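Local coordinates for protein mannan endo-1,4-beta-mannosidase (Mytilus edulis, PDB 2C0H) that hydrolyses internal beta-1,4-mannosidic linkages in the backbones of mannans, galactomannans and glucomannans, working as a monomeric family 5 glycoside hydrolase, at residues 156-161 and 217-222; 257-262 and 289-294. The protein carries 3 engineered substitutions. One frame throughout, in Å; residues are numbered along the deposited sequence.

Contact 1: residues 156-161 and 217-222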
loop_
_atom_site.group_PDB
_atom_site.type_symbol
_atom_site.label_atom_id
_atom_site.label_comp_id
_atom_site.label_asym_id
_atom_site.label_seq_id
_atom_site.Cartn_x
_atom_site.Cartn_y
_atom_site.Cartn_z
ATOM N N GLY A 156 8.585 -2.468 -7.392
ATOM C CA GLY A 156 8.721 -1.379 -6.442
ATOM C C GLY A 156 8.691 -1.832 -4.999
ATOM O O GLY A 156 9.519 -1.407 -4.198
ATOM N N GLY A 157 7.716 -2.664 -4.641
ATOM C CA GLY A 157 7.590 -3.123 -3.259
ATOM C C GLY A 157 6.250 -3.745 -2.946
ATOM O O GLY A 157 5.501 -4.140 -3.859
ATOM N N TRP A 158 5.987 -3.863 -1.641
ATOM C CA TRP A 158 4.861 -4.623 -1.085
ATOM C C TRP A 158 4.070 -3.796 -0.069
ATOM O O TRP A 158 4.631 -3.204 0.846
ATOM C CB TRP A 158 5.366 -5.919 -0.411
ATOM C CG TRP A 158 6.219 -6.782 -1.279
ATOM C CD1 TRP A 158 7.593 -6.805 -1.344
ATOM C CD2 TRP A 158 5.771 -7.778 -2.211
ATOM N NE1 TRP A 158 8.007 -7.731 -2.253
ATOM C CE2 TRP A 158 6.917 -8.353 -2.798
ATOM C CE3 TRP A 158 4.509 -8.226 -2.621
ATOM C CZ2 TRP A 158 6.839 -9.351 -3.771
ATOM C CZ3 TRP A 158 4.436 -9.227 -3.573
ATOM C CH2 TRP A 158 5.591 -9.774 -4.143
ATOM N N ASP A 159 2.750 -3.777 -0.216
ATOM C CA ASP A 159 1.836 -3.171 0.749
ATOM C C ASP A 159 1.127 -4.345 1.430
ATOM O O ASP A 159 0.469 -5.130 0.769
ATOM C CB ASP A 159 0.884 -2.238 -0.033
ATOM C CG ASP A 159 -0.284 -1.707 0.768
ATOM O OD1 ASP A 159 -0.480 -2.023 1.965
ATOM O OD2 ASP A 159 -1.057 -0.916 0.152
ATOM N N ILE A 160 1.305 -4.487 2.737
ATOM C CA ILE A 160 0.738 -5.638 3.451
ATOM C C ILE A 160 -0.784 -5.665 3.440
ATOM O O ILE A 160 -1.375 -6.724 3.308
ATOM C CB ILE A 160 1.196 -5.719 4.912
ATOM C CG1 ILE A 160 2.721 -5.720 5.011
ATOM C CG2 ILE A 160 0.607 -6.944 5.597
ATOM C CD1 ILE A 160 3.415 -6.723 4.204
ATOM N N MET A 161 -1.430 -4.524 3.608
ATOM C CA MET A 161 -2.891 -4.530 3.693
ATOM C C MET A 161 -3.460 -3.182 3.348
ATOM O O MET A 161 -2.927 -2.165 3.756
ATOM C CB MET A 161 -3.373 -4.921 5.091
ATOM C CG MET A 161 -4.862 -5.237 5.157
ATOM S SD MET A 161 -5.316 -5.882 6.785
ATOM C CE MET A 161 -6.556 -7.079 6.365
ATOM N N PRO A 217 16.059 -8.339 1.873
ATOM C CA PRO A 217 16.365 -7.317 2.856
ATOM C C PRO A 217 16.252 -5.872 2.383
ATOM O O PRO A 217 16.017 -4.988 3.208
ATOM C CB PRO A 217 17.807 -7.655 3.263
ATOM C CG PRO A 217 17.938 -9.091 2.984
ATOM C CD PRO A 217 17.136 -9.338 1.758
ATOM N N GLY A 218 16.394 -5.641 1.080
ATOM C CA GLY A 218 16.296 -4.288 0.521
ATOM C C GLY A 218 14.903 -3.914 0.061
ATOM O O GLY A 218 14.708 -2.827 -0.502
ATOM N N ALA A 219 13.925 -4.784 0.312
ATOM C CA ALA A 219 12.550 -4.539 -0.136
ATOM C C ALA A 219 11.904 -3.343 0.557
ATOM O O ALA A 219 12.138 -3.087 1.742
ATOM C CB ALA A 219 11.691 -5.778 0.101
ATOM N N MET A 220 11.069 -2.626 -0.198
ATOM C CA MET A 220 10.211 -1.598 0.346
ATOM C C MET A 220 8.893 -2.229 0.770
ATOM O O MET A 220 8.283 -2.970 -0.003
ATOM C CB MET A 220 9.952 -0.522 -0.710
ATOM C CG MET A 220 11.195 0.156 -1.224
ATOM S SD MET A 220 11.920 1.312 -0.064
ATOM C CE MET A 220 13.106 0.301 0.823
ATOM N N VAL A 221 8.505 -1.979 2.019
ATOM C CA VAL A 221 7.255 -2.482 2.614
ATOM C C VAL A 221 6.446 -1.333 3.258
ATOM O O VAL A 221 6.986 -0.471 3.948
ATOM C CB VAL A 221 7.548 -3.564 3.687
ATOM C CG1 VAL A 221 6.258 -4.139 4.243
ATOM C CG2 VAL A 221 8.410 -4.680 3.116
ATOM N N THR A 222 5.132 -1.335 3.038
ATOM C CA THR A 222 4.249 -0.339 3.610
ATOM C C THR A 222 2.879 -0.956 3.995
ATOM O O THR A 222 2.694 -2.174 3.891
ATOM C CB THR A 222 4.096 0.858 2.629
ATOM O OG1 THR A 222 3.417 1.940 3.278
ATOM C CG2 THR A 222 3.319 0.466 1.396
HETATM O O HOH W 1 11.435 -2.944 -3.178
#

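Contact 2: residues 257-262 and 289-294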
loop_
_atom_site.group_PDB
_atom_site.type_symbol
_atom_site.label_atom_id
_atom_site.label_comp_id
_atom_site.label_asym_id
_atom_site.label_seq_id
_atom_site.Cartn_x
_atom_site.Cartn_y
_atom_site.Cartn_z
ATOM N N LEU A 257 8.098 -0.889 8.844
ATOM C CA LEU A 257 7.795 -0.421 7.495
ATOM C C LEU A 257 8.925 0.440 6.956
ATOM O O LEU A 257 9.693 1.032 7.728
ATOM C CB LEU A 257 6.493 0.392 7.500
ATOM C CG LEU A 257 5.237 -0.282 8.060
ATOM C CD1 LEU A 257 4.041 0.657 7.871
ATOM C CD2 LEU A 257 4.982 -1.622 7.407
ATOM N N SER A 258 9.007 0.514 5.629
ATOM C CA SER A 258 9.964 1.368 4.921
ATOM C C SER A 258 9.429 2.780 4.807
ATOM O O SER A 258 10.163 3.741 4.988
ATOM C CB SER A 258 10.203 0.825 3.516
ATOM O OG SER A 258 10.591 -0.545 3.540
ATOM N N PHE A 259 8.155 2.887 4.447
ATOM C CA PHE A 259 7.479 4.168 4.349
ATOM C C PHE A 259 6.009 4.019 4.717
ATOM O O PHE A 259 5.481 2.907 4.796
ATOM C CB PHE A 259 7.688 4.860 2.979
ATOM C CG PHE A 259 7.152 4.116 1.785
ATOM C CD1 PHE A 259 5.822 4.251 1.407
ATOM C CD2 PHE A 259 7.995 3.343 0.979
ATOM C CE1 PHE A 259 5.321 3.583 0.292
ATOM C CE2 PHE A 259 7.507 2.686 -0.147
ATOM C CZ PHE A 259 6.160 2.805 -0.485
ATOM N N TYR A 260 5.380 5.144 5.004
ATOM C CA TYR A 260 3.970 5.202 5.393
ATOM C C TYR A 260 3.155 5.543 4.153
ATOM O O TYR A 260 3.663 6.116 3.187
ATOM C CB TYR A 260 3.741 6.262 6.477
ATOM C CG TYR A 260 4.462 6.026 7.803
ATOM C CD1 TYR A 260 4.191 4.899 8.570
ATOM C CD2 TYR A 260 5.387 6.922 8.275
ATOM C CE1 TYR A 260 4.825 4.685 9.782
ATOM C CE2 TYR A 260 6.032 6.716 9.492
ATOM C CZ TYR A 260 5.744 5.603 10.227
ATOM O OH TYR A 260 6.391 5.410 11.424
ATOM N N GLN A 261 1.902 5.136 4.183
ATOM C CA GLN A 261 0.972 5.403 3.097
ATOM C C GLN A 261 -0.363 5.742 3.733
ATOM O O GLN A 261 -0.852 5.010 4.606
ATOM C CB GLN A 261 0.841 4.175 2.205
ATOM C CG GLN A 261 -0.079 4.396 1.014
ATOM C CD GLN A 261 -0.537 3.119 0.355
ATOM O OE1 GLN A 261 -1.659 3.042 -0.160
ATOM N NE2 GLN A 261 0.326 2.118 0.331
ATOM N N VAL A 262 -0.956 6.860 3.333
ATOM C CA VAL A 262 -2.216 7.298 3.917
ATOM C C VAL A 262 -3.184 7.656 2.814
ATOM O O VAL A 262 -2.784 8.170 1.785
ATOM C CB VAL A 262 -2.059 8.508 4.875
ATOM C CG1 VAL A 262 -1.635 9.774 4.116
ATOM C CG2 VAL A 262 -3.327 8.762 5.648
ATOM N N PRO A 289 9.380 8.377 5.055
ATOM C CA PRO A 289 8.610 9.042 4.003
ATOM C C PRO A 289 7.147 8.679 4.078
ATOM O O PRO A 289 6.791 7.649 4.640
ATOM C CB PRO A 289 9.217 8.497 2.713
ATOM C CG PRO A 289 10.559 7.902 3.076
ATOM C CD PRO A 289 10.363 7.441 4.484
ATOM N N MET A 290 6.306 9.537 3.512
ATOM C CA MET A 290 4.889 9.271 3.408
ATOM C C MET A 290 4.415 9.489 1.980
ATOM O O MET A 290 4.704 10.524 1.380
ATOM C CB MET A 290 4.085 10.180 4.333
ATOM C CG MET A 290 2.587 10.096 4.113
ATOM S SD MET A 290 1.671 10.859 5.426
ATOM C CE MET A 290 1.747 9.546 6.653
ATOM N N VAL A 291 3.689 8.505 1.476
ATOM C CA VAL A 291 3.026 8.562 0.176
ATOM C C VAL A 291 1.539 8.797 0.437
ATOM O O VAL A 291 0.935 8.193 1.320
ATOM C CB VAL A 291 3.229 7.229 -0.587
ATOM C CG1 VAL A 291 2.334 7.172 -1.813
ATOM C CG2 VAL A 291 4.711 7.057 -0.978
ATOM N N ILE A 292 0.931 9.687 -0.329
ATOM C CA ILE A 292 -0.521 9.815 -0.287
ATOM C C ILE A 292 -1.066 8.796 -1.311
ATOM O O ILE A 292 -1.029 9.026 -2.522
ATOM C CB ILE A 292 -0.960 11.261 -0.567
ATOM C CG1 ILE A 292 -0.337 12.230 0.463
ATOM C CG2 ILE A 292 -2.486 11.366 -0.520
ATOM C CD1 ILE A 292 -0.530 13.719 0.131
ATOM N N GLY A 293 -1.527 7.645 -0.809
ATOM C CA GLY A 293 -1.715 6.444 -1.608
ATOM C C GLY A 293 -3.060 6.273 -2.269
ATOM O O GLY A 293 -3.195 5.393 -3.097
ATOM N N GLU A 294 -4.026 7.110 -1.882
ATOM C CA GLU A 294 -5.339 7.166 -2.561
ATOM C C GLU A 294 -5.910 8.567 -2.387
ATOM O O GLU A 294 -5.903 9.099 -1.272
ATOM C CB GLU A 294 -6.355 6.193 -1.948
ATOM C CG GLU A 294 -6.058 4.711 -2.115
ATOM C CD GLU A 294 -7.178 3.809 -1.614
ATOM O OE1 GLU A 294 -8.278 4.321 -1.281
ATOM O OE2 GLU A 294 -6.958 2.568 -1.541
#

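Contact 1: residues 156-161 and 217-222
I160 and V221 touch through their methyl ends, I160 CD1 lying 3.8 Å from V221 CG1. I160 also packs on I212 of helix 198-215, as do W158 and A219. V221 sets CG1 anti to the backbone N (chi1 -177°), which turns that methyl toward the isoleucine. W158 lies on the same face of the sheet as V221. The edge of its indole, at CD1, comes 4.5 Å from A219 CB, a loose apolar approach. D159 and T222 point to the other face, into the barrel. There D159 CB lies 3.9 Å from T222 CG2. The polar ends of this pair look elsewhere: D159 OD2 forms a salt bridge with R63, and T222 OG1 bonds to F259 O.

The backbones run as parallel strands. W158 N donates to M220 O, T222 N to W158 O (2.9 Å), and I160 N to T222 O. Beyond the paired residues a water accepts from M220 N at 3.0 Å and donates to G156 O at 2.7 Å, bridging the segments where they part. The chemistry is therefore divided: apolar side chains of both segments pack toward helix 198-215, while the buried carboxylate of D159 has R63, which probably balances its charge.

Contact 2: residues 257-262 and 289-294
F259 holds its ring between the backbone N and the carbonyl carbon (chi1 62°), and this swings CE1 to 3.7 Å from V291 CG2. V291 meets it with CG2, the branch anti to its carbonyl carbon and beside its backbone N. The two segments are neighbouring parallel strands of the TIM barrel, the (beta/alpha)8 fold of this enzyme, and their axes differ by 30°. Q261 and V291 point inward; F259 CB points toward 289-294. Y260, V262, M290 and I292 point to the outer face.

On the outer face M290 reaches across to strand 260-262. Its chain is extended as far as SD and bends at the last torsion. SD then rests 3.7 Å from V262 CG1, and CE sits 3.8 Å from Y260 CB. At the start of the pair, the P289 ring packs on F259 CB.

The backbone joins in alternation. P289 O takes the Y260 N hydrogen, Y260 O takes that of V291, V291 O that of V262, and V262 O that of G293.

Q261 is extended along the barrel interior. Its CG lies 3.7 Å from G293 CA, on the side where a side chain at G293 would strike OE1. OE1 bonds to H263, and NE2 makes a weak bond to D159. An alanine at Q261 would probably leave H263 NE2 without this acceptor and open a gap beside G293.

Segment 289-294 carries E294, the probable nucleophile, at the C-terminal side of the barrel. Its carboxylate is held by Y265 and by a salt bridge to R63. Just before it, G293 N approaches V262 O at 2.9 Å from 35° above the carbonyl plane.

Contact 1 closes before contact 2 opens along the chain, and their centres lie about 11 Å apart. Both belong to the same barrel sheet, whose strands run in the order 155-162, 221-225, 260-263, 290-294. The middle two strands are neighbours, so the contacts form one continuous arc of wall. V221 O and S258 N, 2.8 Å apart, probably form a hydrogen bond between them. R63 reaches both contacts through D159 and E294. Strand 155-162 ends at N162, a probable substrate-binding residue, and is followed directly by E163, the probable proton donor, while 289-294 carries the probable nucleophile E294. The arc thus spans the two catalytic glutamates expected of this family.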